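Local coordinates for galectin 2 (Gallus gallus, PDB 2YMZ), which probably binds carbohydrates as a prototype galectin, a lectin of the galactoside-binding family, at residues I54-L59 against H100-P105. Sequence-based numbering, arbitrary orientation.
Sequences IVCNSL and HEVEFP
The F104 ring reaches across to the backbone of the facing strand, its tip ending against the N57–S58 peptide: CZ lies 3.4 Å from N57 C. C56 meets the same ring obliquely, CB coming within 3.5 Å of F104 CD1. C56 SG stands 5.3 Å from the F104 ring centroid, oblique to the ring, a Cys sulfur-aromatic contact. One face of the ring carries P105 CD, 3.4 Å above the plane and offset toward the rim. With CG anti to the backbone N (chi1 -169°), F104 is extended from its strand, which brings CE2 and CZ to the N57 backbone.

Further along, C56 SG touches V102 CG1 at 3.9 Å. The other V102 branch, CG2, approaches the I54 tip at CD1 more loosely, at 4.2 Å. No hydrogen bond joins the two segments; the contact is van der Waals throughout, side chain on side chain, with the F104 ring also resting on the N57 peptide. Back at the F104 end, N57 leaves its strand on the side away from 101-105. S58 N donates to N57 OD1 (2.8 Å), standing above the side-chain carbonyl plane, not on a lone pair; N57 ND2 bonds Q65 O, and S58 OG is hydrogen-bonded to R107 and H108.

The strands, one from each sheet, face across the interior of the galectin beta-sandwich; their axes come within 8.1 Å, 19° from parallel. Strand 53-60 lies between 40-48 and 63-70, and 101-105 is the outermost strand of the five-stranded sheet, beside 91-95. F45 of strand 40-48 packs on I54 and C56, and L43 on F104, while L96 touches both I54 and V102.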
loop_
_atom_site.group_PDB
_atom_site.type_symbol
_atom_site.label_atom_id
_atom_site.label_comp_id
_atom_site.label_asym_id
_atom_site.label_seq_id
_atom_site.Cartn_x
_atom_site.Cartn_y
_atom_site.Cartn_z
ATOM N N ILE A 54 -22.455 4.331 6.642
ATOM C CA ILE A 54 -21.311 3.460 6.450
ATOM C C ILE A 54 -21.886 2.058 6.390
ATOM O O ILE A 54 -22.560 1.593 7.341
ATOM C CB ILE A 54 -20.369 3.554 7.676
ATOM C CG1 ILE A 54 -19.853 5.024 7.772
ATOM C CG2 ILE A 54 -19.212 2.504 7.565
ATOM C CD1 ILE A 54 -19.131 5.342 9.069
ATOM N N VAL A 55 -21.609 1.358 5.319
ATOM C CA VAL A 55 -22.087 -0.021 5.201
ATOM C C VAL A 55 -20.884 -0.925 5.411
ATOM O O VAL A 55 -19.849 -0.683 4.778
ATOM C CB VAL A 55 -22.566 -0.301 3.803
ATOM C CG1 VAL A 55 -23.223 -1.704 3.659
ATOM C CG2 VAL A 55 -23.704 0.712 3.526
ATOM N N CYS A 56 -21.048 -1.903 6.276
ATOM C CA CYS A 56 -20.048 -2.973 6.422
ATOM C C CYS A 56 -20.696 -4.279 5.985
ATOM O O CYS A 56 -21.902 -4.548 6.270
ATOM C CB CYS A 56 -19.593 -3.089 7.871
ATOM S SG CYS A 56 -18.613 -1.640 8.389
ATOM N N ASN A 57 -19.877 -5.116 5.387
ATOM C CA ASN A 57 -20.379 -6.471 5.002
ATOM C C ASN A 57 -19.184 -7.458 4.925
ATOM O O ASN A 57 -18.006 -7.046 5.007
ATOM C CB ASN A 57 -21.081 -6.471 3.625
ATOM C CG ASN A 57 -22.156 -7.586 3.491
ATOM O OD1 ASN A 57 -22.241 -8.495 4.294
ATOM N ND2 ASN A 57 -22.987 -7.499 2.466
ATOM N N SER A 58 -19.499 -8.740 4.736
ATOM C CA SER A 58 -18.432 -9.747 4.438
ATOM C C SER A 58 -18.801 -10.408 3.118
ATOM O O SER A 58 -19.945 -10.313 2.678
ATOM C CB SER A 58 -18.413 -10.793 5.565
ATOM O OG SER A 58 -19.725 -11.323 5.773
ATOM N N LEU A 59 -17.824 -11.028 2.445
ATOM C CA LEU A 59 -17.938 -11.576 1.103
ATOM C C LEU A 59 -17.398 -12.996 1.273
ATOM O O LEU A 59 -16.290 -13.141 1.827
ATOM C CB LEU A 59 -17.066 -10.793 0.088
ATOM C CG LEU A 59 -16.987 -11.271 -1.378
ATOM C CD1 LEU A 59 -18.428 -11.140 -1.937
ATOM C CD2 LEU A 59 -16.074 -10.447 -2.240
ATOM N N HIS A 100 -16.110 8.197 16.866
ATOM C CA HIS A 100 -17.057 7.106 16.722
ATOM C C HIS A 100 -16.348 5.783 16.325
ATOM O O HIS A 100 -15.412 5.798 15.542
ATOM C CB HIS A 100 -18.118 7.456 15.681
ATOM C CG HIS A 100 -19.159 6.397 15.539
ATOM N ND1 HIS A 100 -20.108 6.155 16.517
ATOM C CD2 HIS A 100 -19.416 5.513 14.533
ATOM C CE1 HIS A 100 -20.894 5.163 16.127
ATOM N NE2 HIS A 100 -20.498 4.758 14.927
ATOM N N GLU A 101 -16.840 4.657 16.836
ATOM C CA GLU A 101 -16.327 3.323 16.507
ATOM C C GLU A 101 -17.398 2.522 15.811
ATOM O O GLU A 101 -18.568 2.476 16.251
ATOM C CB GLU A 101 -15.889 2.609 17.801
ATOM C CG GLU A 101 -14.696 3.320 18.432
ATOM C CD GLU A 101 -14.287 2.689 19.735
ATOM O OE1 GLU A 101 -15.146 2.039 20.354
ATOM O OE2 GLU A 101 -13.117 2.841 20.117
ATOM N N VAL A 102 -17.040 1.969 14.660
ATOM C CA VAL A 102 -17.895 1.021 13.994
ATOM C C VAL A 102 -17.390 -0.349 14.318
ATOM O O VAL A 102 -16.203 -0.668 14.110
ATOM C CB VAL A 102 -17.893 1.260 12.477
ATOM C CG1 VAL A 102 -18.792 0.222 11.766
ATOM C CG2 VAL A 102 -18.329 2.681 12.198
ATOM N N GLU A 103 -18.280 -1.183 14.873
ATOM C CA GLU A 103 -17.926 -2.540 15.186
ATOM C C GLU A 103 -18.553 -3.529 14.170
ATOM O O GLU A 103 -19.695 -3.375 13.735
ATOM C CB GLU A 103 -18.406 -2.792 16.620
ATOM C CG GLU A 103 -18.027 -4.095 17.247
ATOM C CD GLU A 103 -18.452 -4.145 18.725
ATOM O OE1 GLU A 103 -17.780 -3.487 19.578
ATOM O OE2 GLU A 103 -19.463 -4.838 19.015
ATOM N N PHE A 104 -17.815 -4.502 13.724
ATOM C CA PHE A 104 -18.329 -5.516 12.776
ATOM C C PHE A 104 -17.830 -6.910 13.154
ATOM O O PHE A 104 -16.604 -7.114 13.337
ATOM C CB PHE A 104 -17.826 -5.236 11.334
ATOM C CG PHE A 104 -18.504 -6.061 10.282
ATOM C CD1 PHE A 104 -19.888 -5.866 10.016
ATOM C CD2 PHE A 104 -17.806 -7.008 9.532
ATOM C CE1 PHE A 104 -20.534 -6.611 9.022
ATOM C CE2 PHE A 104 -18.454 -7.786 8.563
ATOM C CZ PHE A 104 -19.833 -7.589 8.303
ATOM N N PRO A 105 -18.748 -7.910 13.209
ATOM C CA PRO A 105 -18.331 -9.236 13.659
ATOM C C PRO A 105 -17.403 -9.922 12.695
ATOM O O PRO A 105 -17.489 -9.772 11.475
ATOM C CB PRO A 105 -19.643 -10.031 13.728
ATOM C CG PRO A 105 -20.506 -9.369 12.694
ATOM C CD PRO A 105 -20.200 -7.901 12.867
#